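Local coordinates for haloacid dehalogenase domain protein hydrolase (Planctomyces limnophilus, PDB 4OVY), which probably acts as a metal-dependent hydrolase of the haloacid dehalogenase superfamily, perhaps a phosphatase, and holds a calcium ion in the crystal, at residues 159-162 / 167-170; 57-62 / 113-118; 98-103 / 186-191. All coordinates share one frame; numbering follows the deposited sequence.

How the contacts relate
Contact 1 packs helix 165-168 against strand 156-161 of the core sheet, beside the metal site: the side chain of Ser161 is about 7 Å from the calcium ion bound by Asp42, Asp44 and Asn234. Contact 2 joins helices 55-67 and 112-125, its centre 13 Å from the centre of contact 1, and Phe167 links the two by packing on Phe59. Contact 3 anchors helix 95-106 to strand 183-195, the neighbour of strand 156-161; Ser186 OG is 2.7 Å from Gly162 O of contact 1, a probable hydrogen bond. Contacts 2 and 3 meet where Ala60 packs on Leu102 and Phe115 on Thr103, their centres 12 Å apart.

Contact 1 of 3, residues 159-162 / 167-170; sequences IVSG and FMRP
Met168, a selenomethionine, reaches across to Ser161 and Ile159 and makes the whole apolar contact by itself. Packing is closest at Ser161, whose CB lies 3.7 Å from Met168 CE. Ile159 adds its branch methyl CG2, 3.9 Å from Met168 SE, the two side chains meeting at a slant. The Met168 chain runs straight out as far as SE and then bends (chi3 -72°), which turns its terminal methyl alongside Ser161. Ser161 OG, anti to its amide nitrogen at 168°, also comes 3.8 Å from Met168 SE, but it accepts a hydrogen bond from Ala163 N two residues further on. Strand 156-161 runs parallel to strand 38-41, which leads to the metal-binding Asp42 and Asp44, in the Rossmann-like core of the haloacid dehalogenase fold; Ser161, its side chain about 4 Å from that of Asp42, sits where this family usually carries its motif II serine or threonine. The backbones stay well apart, 9.3 Å between CA of Ile159 and CA of Met168 even at their nearest, and the long Met168 side chain spans the gap. On the looser side, Arg169 turns to other partners, forming a salt bridge with Glu166 and a hydrogen bond with Gln222 O of the second subunit. The partly exposed Pro170 packs on helix 112-125 through Glu116, Val119 and Thr120.

Contact 2 of 3, residues 57-62 / 113-118; sequences LAFALD and DEFENI
Phe59 points from helix 55-67 at two side chains one turn apart on helix 112-125, Phe115 and Ile118. The aliphatic part of the contact is the methyl CG2 of Ile118, which lies at the edge of the Phe59 ring, in its plane. It sits evenly against that edge, 3.9 Å from Phe59 CE1 and 3.9 Å from Phe59 CZ. CG2 is the branch of Ile118 directed away from the backbone N and onto the ring, whereas CG1 (chi1 -74°) lies beside that nitrogen. The aromatic part is looser: Phe115 CZ stands 4.2 Å from Phe59 CE2. Both helices belong to the mostly helical region between strands 38-41 and 156-161, the place where many haloacid dehalogenase enzymes carry a C1 cap domain, and the contact joins helix 55-67, the first of this region, to helix 112-125. Other rings enlarge the cluster. Phe59 makes a T-shaped contact with Trp122 and also meets Phe167 with the planes at about 50°; Phe115 has His107 as a T-shaped neighbour and Arg203 as a cation-pi partner. Polar bonds lie round this apolar centre. Within helix 112-125, Asn117 N bonds to Asp113 O at 3.0 Å and Ile118 N to Glu114 O at 3.1 Å. Three residues after Phe59, Asp62 OD2 ties the same two helices together by accepting a hydrogen bond from Trp122 NE1.

Contact 3 of 3, residues 98-103 / 186-191; sequences GLTELT and SSVKLK. With EDO (1,2-ethanediol), chain D.
Thr100 meets three successive strand residues, Ser186, Ser187 and Val188, and carries nearly all of the contact from the helix side. The van der Waals contacts split between its two branches. OG1 is pressed against Ser186 CB at 3.3 Å. CG2, the branch of Thr100 turned from its backbone N, reaches along the strand to Ser187 O at 4.2 Å and more loosely to Val188 CG1 at 4.4 Å. The hydrogen bonds run elsewhere. Ser186 OG binds Gly162 O and Asp211 N, so this buried hydroxyl ties the strand to Gly162 and Asp211. Ser187 points away from the helix; its OG, turned between the amide nitrogen and carbonyl carbon (chi1 58°), donates to O2 of the 1,2-ethanediol at 2.6 Å and accepts a hydrogen bond from Asn208 ND2. The diol, probably a crystallisation additive, bonds to Gly185 O as well. Inside the helix, Thr103 OG1 donates to Leu99 O at 2.9 Å, tilted 29° from the carbonyl plane, and the amide Thr103 N reaches the same oxygen from the opposite face. Gln56 NE2 is a further partner of Thr103 OG1 and links it to helix 55-67. The axes of 98-103 and 186-191 lie 37° from parallel and 8.8 Å apart at their closest; beside helix 95-106, strands 198-204 and 207-209 contribute Arg203 and Leu207, and helix 55-67 packs on Leu99 and Leu102.

Contact 1 of 3, residues 159-162 / 167-170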
loop_
_atom_site.group_PDB
_atom_site.type_symbol
_atom_site.label_atom_id
_atom_site.label_comp_id
_atom_site.label_asym_id
_atom_site.label_seq_id
_atom_site.Cartn_x
_atom_site.Cartn_y
_atom_site.Cartn_z
ATOM N N ILE A 159 9.129 4.090 3.506
ATOM C CA ILE A 159 10.174 4.044 2.488
ATOM C C ILE A 159 9.526 4.101 1.104
ATOM O O ILE A 159 8.520 3.432 0.853
ATOM C CB ILE A 159 11.035 2.774 2.613
ATOM C CG1 ILE A 159 11.953 2.892 3.829
ATOM C CG2 ILE A 159 11.875 2.548 1.362
ATOM C CD1 ILE A 159 12.618 1.584 4.200
ATOM N N VAL A 160 10.116 4.906 0.224
ATOM C CA VAL A 160 9.705 5.018 -1.170
ATOM C C VAL A 160 10.983 4.926 -2.013
ATOM O O VAL A 160 11.682 5.912 -2.213
ATOM C CB VAL A 160 8.929 6.320 -1.443
ATOM C CG1 VAL A 160 8.425 6.362 -2.883
ATOM C CG2 VAL A 160 7.745 6.446 -0.489
ATOM N N SER A 161 11.277 3.718 -2.491
ATOM C CA SER A 161 12.569 3.401 -3.108
ATOM C C SER A 161 12.391 2.799 -4.497
ATOM O O SER A 161 11.376 2.180 -4.789
ATOM C CB SER A 161 13.339 2.427 -2.213
ATOM O OG SER A 161 14.461 1.860 -2.871
ATOM N N GLY A 162 13.392 2.989 -5.349
ATOM C CA GLY A 162 13.429 2.325 -6.651
ATOM C C GLY A 162 13.811 0.860 -6.552
ATOM O O GLY A 162 13.576 0.091 -7.484
ATOM N N PHE A 167 13.089 -7.002 -1.582
ATOM C CA PHE A 167 14.466 -6.979 -1.094
ATOM C C PHE A 167 14.563 -6.272 0.264
ATOM O O PHE A 167 15.404 -6.633 1.084
ATOM C CB PHE A 167 15.399 -6.295 -2.089
ATOM C CG PHE A 167 16.830 -6.327 -1.671
ATOM C CD1 PHE A 167 17.551 -7.518 -1.735
ATOM C CD2 PHE A 167 17.453 -5.187 -1.175
ATOM C CE1 PHE A 167 18.871 -7.563 -1.330
ATOM C CE2 PHE A 167 18.774 -5.230 -0.766
ATOM C CZ PHE A 167 19.483 -6.417 -0.847
HETATM N N MSE A 168 13.727 -5.259 0.485
HETATM C CA MSE A 168 13.811 -4.437 1.712
HETATM C C MSE A 168 12.943 -4.954 2.831
HETATM O O MSE A 168 13.303 -4.852 4.012
HETATM C CB MSE A 168 13.394 -3.001 1.386
HETATM C CG MSE A 168 14.376 -2.351 0.413
HETATM SE SE MSE A 168 13.798 -0.517 -0.024
HETATM C CE MSE A 168 12.245 -0.936 -1.153
ATOM N N ARG A 169 11.792 -5.516 2.484
ATOM C CA ARG A 169 10.795 -5.919 3.488
ATOM C C ARG A 169 11.244 -6.927 4.546
ATOM O O ARG A 169 10.766 -6.860 5.674
ATOM C CB ARG A 169 9.512 -6.421 2.822
ATOM C CG ARG A 169 8.563 -5.300 2.442
ATOM C CD ARG A 169 7.385 -5.808 1.638
ATOM N NE ARG A 169 6.299 -4.831 1.606
ATOM C CZ ARG A 169 5.238 -4.895 0.809
ATOM N NH1 ARG A 169 5.099 -5.876 -0.080
ATOM N NH2 ARG A 169 4.302 -3.974 0.905
ATOM N N PRO A 170 12.145 -7.863 4.198
ATOM C CA PRO A 170 12.549 -8.841 5.205
ATOM C C PRO A 170 13.249 -8.263 6.448
ATOM O O PRO A 170 13.183 -8.878 7.510
ATOM C CB PRO A 170 13.498 -9.768 4.438
ATOM C CG PRO A 170 13.093 -9.628 3.009
ATOM C CD PRO A 170 12.673 -8.200 2.862
#

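Contact 2 of 3, residues 57-62 / 113-118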
loop_
_atom_site.group_PDB
_atom_site.type_symbol
_atom_site.label_atom_id
_atom_site.label_comp_id
_atom_site.label_asym_id
_atom_site.label_seq_id
_atom_site.Cartn_x
_atom_site.Cartn_y
_atom_site.Cartn_z
ATOM N N LEU A 57 22.002 -4.585 -6.073
ATOM C CA LEU A 57 22.841 -4.974 -7.216
ATOM C C LEU A 57 23.924 -5.963 -6.772
ATOM O O LEU A 57 24.189 -6.952 -7.474
ATOM C CB LEU A 57 23.428 -3.748 -7.925
ATOM C CG LEU A 57 24.186 -4.019 -9.232
ATOM C CD1 LEU A 57 23.347 -4.819 -10.221
ATOM C CD2 LEU A 57 24.648 -2.705 -9.848
ATOM N N ALA A 58 24.523 -5.723 -5.600
ATOM C CA ALA A 58 25.468 -6.681 -5.010
ATOM C C ALA A 58 24.804 -8.055 -4.827
ATOM O O ALA A 58 25.392 -9.084 -5.149
ATOM C CB ALA A 58 26.011 -6.167 -3.678
ATOM N N PHE A 59 23.579 -8.056 -4.303
ATOM C CA PHE A 59 22.788 -9.283 -4.142
ATOM C C PHE A 59 22.575 -9.972 -5.491
ATOM O O PHE A 59 22.846 -11.166 -5.632
ATOM C CB PHE A 59 21.451 -8.939 -3.462
ATOM C CG PHE A 59 20.400 -10.010 -3.550
ATOM C CD1 PHE A 59 20.415 -11.097 -2.683
ATOM C CD2 PHE A 59 19.352 -9.899 -4.457
ATOM C CE1 PHE A 59 19.428 -12.068 -2.738
ATOM C CE2 PHE A 59 18.366 -10.869 -4.523
ATOM C CZ PHE A 59 18.401 -11.958 -3.667
ATOM N N ALA A 60 22.121 -9.208 -6.481
ATOM C CA ALA A 60 21.863 -9.751 -7.821
ATOM C C ALA A 60 23.127 -10.362 -8.431
ATOM O O ALA A 60 23.069 -11.420 -9.063
ATOM C CB ALA A 60 21.295 -8.670 -8.731
ATOM N N LEU A 61 24.264 -9.702 -8.228
ATOM C CA LEU A 61 25.562 -10.220 -8.667
ATOM C C LEU A 61 25.870 -11.597 -8.077
ATOM O O LEU A 61 26.278 -12.519 -8.801
ATOM C CB LEU A 61 26.690 -9.230 -8.320
ATOM C CG LEU A 61 27.080 -8.228 -9.416
ATOM C CD1 LEU A 61 25.884 -7.504 -10.025
ATOM C CD2 LEU A 61 28.109 -7.228 -8.900
ATOM N N ASP A 62 25.681 -11.741 -6.768
ATOM C CA ASP A 62 25.938 -13.028 -6.109
ATOM C C ASP A 62 24.972 -14.100 -6.601
ATOM O O ASP A 62 25.369 -15.254 -6.837
ATOM C CB ASP A 62 25.862 -12.899 -4.585
ATOM C CG ASP A 62 27.082 -12.212 -3.991
ATOM O OD1 ASP A 62 28.083 -12.021 -4.720
ATOM O OD2 ASP A 62 27.042 -11.866 -2.786
ATOM N N ASP A 113 7.664 -16.319 -0.037
ATOM C CA ASP A 113 8.402 -16.794 1.131
ATOM C C ASP A 113 9.770 -17.372 0.764
ATOM O O ASP A 113 10.741 -17.193 1.500
ATOM C CB ASP A 113 7.578 -17.833 1.899
ATOM C CG ASP A 113 6.420 -17.218 2.672
ATOM O OD1 ASP A 113 6.324 -15.977 2.788
ATOM O OD2 ASP A 113 5.589 -17.992 3.177
ATOM N N GLU A 114 9.853 -18.064 -0.371
ATOM C CA GLU A 114 11.128 -18.605 -0.833
ATOM C C GLU A 114 12.109 -17.468 -1.136
ATOM O O GLU A 114 13.280 -17.514 -0.729
ATOM C CB GLU A 114 10.907 -19.528 -2.046
ATOM C CG GLU A 114 10.308 -20.867 -1.621
ATOM C CD GLU A 114 9.732 -21.723 -2.738
ATOM O OE1 GLU A 114 9.532 -21.257 -3.882
ATOM O OE2 GLU A 114 9.451 -22.900 -2.443
ATOM N N PHE A 115 11.617 -16.429 -1.810
ATOM C CA PHE A 115 12.446 -15.275 -2.126
ATOM C C PHE A 115 12.906 -14.559 -0.847
ATOM O O PHE A 115 14.069 -14.191 -0.730
ATOM C CB PHE A 115 11.704 -14.304 -3.043
ATOM C CG PHE A 115 12.546 -13.150 -3.491
ATOM C CD1 PHE A 115 13.547 -13.335 -4.434
ATOM C CD2 PHE A 115 12.360 -11.885 -2.954
ATOM C CE1 PHE A 115 14.346 -12.273 -4.845
ATOM C CE2 PHE A 115 13.148 -10.823 -3.358
ATOM C CZ PHE A 115 14.143 -11.018 -4.304
ATOM N N GLU A 116 11.986 -14.368 0.100
ATOM C CA GLU A 116 12.317 -13.757 1.391
ATOM C C GLU A 116 13.448 -14.507 2.090
ATOM O O GLU A 116 14.393 -13.886 2.577
ATOM C CB GLU A 116 11.081 -13.688 2.302
ATOM C CG GLU A 116 11.386 -13.146 3.698
ATOM C CD GLU A 116 10.175 -13.028 4.600
ATOM O OE1 GLU A 116 10.365 -12.718 5.790
ATOM O OE2 GLU A 116 9.042 -13.236 4.140
ATOM N N ASN A 117 13.357 -15.837 2.131
ATOM C CA ASN A 117 14.419 -16.661 2.737
ATOM C C ASN A 117 15.780 -16.462 2.073
ATOM O O ASN A 117 16.807 -16.407 2.743
ATOM C CB ASN A 117 14.038 -18.145 2.703
ATOM C CG ASN A 117 12.893 -18.483 3.646
ATOM O OD1 ASN A 117 12.586 -17.732 4.577
ATOM N ND2 ASN A 117 12.254 -19.628 3.409
ATOM N N ILE A 118 15.778 -16.357 0.749
ATOM C CA ILE A 118 16.990 -16.095 -0.016
ATOM C C ILE A 118 17.597 -14.734 0.343
ATOM O O ILE A 118 18.798 -14.632 0.598
ATOM C CB ILE A 118 16.717 -16.212 -1.538
ATOM C CG1 ILE A 118 16.582 -17.693 -1.903
ATOM C CG2 ILE A 118 17.834 -15.573 -2.357
ATOM C CD1 ILE A 118 16.008 -17.962 -3.276
#

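Contact 3 of 3, residues 98-103 / 186-191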
loop_
_atom_site.group_PDB
_atom_site.type_symbol
_atom_site.label_atom_id
_atom_site.label_comp_id
_atom_site.label_asym_id
_atom_site.label_seq_id
_atom_site.Cartn_x
_atom_site.Cartn_y
_atom_site.Cartn_z
ATOM N N GLY A 98 16.243 -1.817 -14.742
ATOM C CA GLY A 98 17.173 -2.914 -15.039
ATOM C C GLY A 98 17.450 -3.809 -13.839
ATOM O O GLY A 98 17.543 -5.030 -13.961
ATOM N N LEU A 99 17.591 -3.197 -12.674
ATOM C CA LEU A 99 17.803 -3.943 -11.436
ATOM C C LEU A 99 16.625 -4.872 -11.095
ATOM O O LEU A 99 16.823 -6.037 -10.738
ATOM C CB LEU A 99 18.065 -2.958 -10.292
ATOM C CG LEU A 99 18.177 -3.525 -8.878
ATOM C CD1 LEU A 99 19.346 -4.491 -8.785
ATOM C CD2 LEU A 99 18.328 -2.380 -7.879
ATOM N N THR A 100 15.401 -4.366 -11.211
ATOM C CA THR A 100 14.239 -5.197 -10.948
ATOM C C THR A 100 14.051 -6.245 -12.063
ATOM O O THR A 100 13.701 -7.379 -11.767
ATOM C CB THR A 100 12.972 -4.356 -10.663
ATOM O OG1 THR A 100 13.085 -3.789 -9.353
ATOM C CG2 THR A 100 11.705 -5.198 -10.688
ATOM N N GLU A 101 14.329 -5.891 -13.319
ATOM C CA GLU A 101 14.290 -6.885 -14.400
ATOM C C GLU A 101 15.297 -8.024 -14.189
ATOM O O GLU A 101 14.990 -9.184 -14.462
ATOM C CB GLU A 101 14.518 -6.233 -15.766
ATOM C CG GLU A 101 13.336 -5.397 -16.224
ATOM C CD GLU A 101 13.590 -4.639 -17.514
ATOM O OE1 GLU A 101 14.739 -4.229 -17.775
ATOM O OE2 GLU A 101 12.621 -4.437 -18.261
ATOM N N LEU A 102 16.494 -7.687 -13.714
ATOM C CA LEU A 102 17.520 -8.689 -13.451
ATOM C C LEU A 102 17.071 -9.618 -12.320
ATOM O O LEU A 102 17.223 -10.840 -12.409
ATOM C CB LEU A 102 18.850 -8.011 -13.110
ATOM C CG LEU A 102 20.036 -8.893 -12.728
ATOM C CD1 LEU A 102 20.345 -9.884 -13.837
ATOM C CD2 LEU A 102 21.257 -8.038 -12.420
ATOM N N THR A 103 16.499 -9.035 -11.269
ATOM C CA THR A 103 15.999 -9.815 -10.146
ATOM C C THR A 103 14.792 -10.662 -10.572
ATOM O O THR A 103 14.675 -11.827 -10.185
ATOM C CB THR A 103 15.625 -8.889 -8.968
ATOM O OG1 THR A 103 16.747 -8.055 -8.643
ATOM C CG2 THR A 103 15.230 -9.698 -7.755
ATOM N N SER A 186 9.885 -1.059 -6.099
ATOM C CA SER A 186 9.621 -1.694 -7.388
ATOM C C SER A 186 9.214 -3.146 -7.142
ATOM O O SER A 186 9.583 -3.737 -6.130
ATOM C CB SER A 186 10.853 -1.627 -8.284
ATOM O OG SER A 186 11.185 -0.287 -8.591
ATOM N N SER A 187 8.461 -3.722 -8.069
ATOM C CA SER A 187 7.922 -5.065 -7.870
ATOM C C SER A 187 7.681 -5.824 -9.179
ATOM O O SER A 187 7.567 -5.229 -10.254
ATOM C CB SER A 187 6.612 -4.983 -7.068
ATOM O OG SER A 187 5.646 -4.166 -7.722
ATOM N N VAL A 188 7.637 -7.147 -9.061
ATOM C CA VAL A 188 7.133 -8.027 -10.120
ATOM C C VAL A 188 5.702 -8.417 -9.790
ATOM O O VAL A 188 5.248 -8.253 -8.648
ATOM C CB VAL A 188 7.971 -9.315 -10.270
ATOM C CG1 VAL A 188 9.417 -8.971 -10.586
ATOM C CG2 VAL A 188 7.878 -10.210 -9.026
ATOM N N LYS A 189 4.995 -8.942 -10.785
ATOM C CA LYS A 189 3.647 -9.432 -10.571
ATOM C C LYS A 189 3.664 -10.748 -9.798
ATOM O O LYS A 189 4.639 -11.504 -9.847
ATOM C CB LYS A 189 2.907 -9.608 -11.897
ATOM C CG LYS A 189 2.612 -8.296 -12.606
ATOM C CD LYS A 189 1.651 -8.507 -13.761
ATOM C CE LYS A 189 1.585 -7.284 -14.661
ATOM N NZ LYS A 189 1.054 -6.106 -13.936
ATOM N N LEU A 190 2.580 -10.985 -9.068
ATOM C CA LEU A 190 2.367 -12.222 -8.330
ATOM C C LEU A 190 1.142 -12.957 -8.847
ATOM O O LEU A 190 0.240 -12.354 -9.416
ATOM C CB LEU A 190 2.161 -11.922 -6.848
ATOM C CG LEU A 190 3.337 -11.275 -6.119
ATOM C CD1 LEU A 190 2.923 -10.910 -4.698
ATOM C CD2 LEU A 190 4.554 -12.194 -6.121
ATOM N N LYS A 191 1.116 -14.265 -8.617
ATOM C CA LYS A 191 -0.035 -15.105 -8.942
ATOM C C LYS A 191 -0.362 -15.949 -7.709
ATOM O O LYS A 191 0.545 -16.477 -7.070
ATOM C CB LYS A 191 0.312 -16.003 -10.133
ATOM C CG LYS A 191 -0.724 -17.063 -10.475
ATOM C CD LYS A 191 -0.249 -18.003 -11.586
ATOM C CE LYS A 191 0.955 -18.841 -11.166
ATOM N NZ LYS A 191 1.335 -19.895 -12.157
HETATM C C1 EDO D . 4.672 -0.058 -5.130
HETATM O O1 EDO D . 5.183 -0.504 -3.865
HETATM C C2 EDO D . 4.375 -1.238 -6.059
HETATM O O2 EDO D . 5.543 -2.029 -6.297
#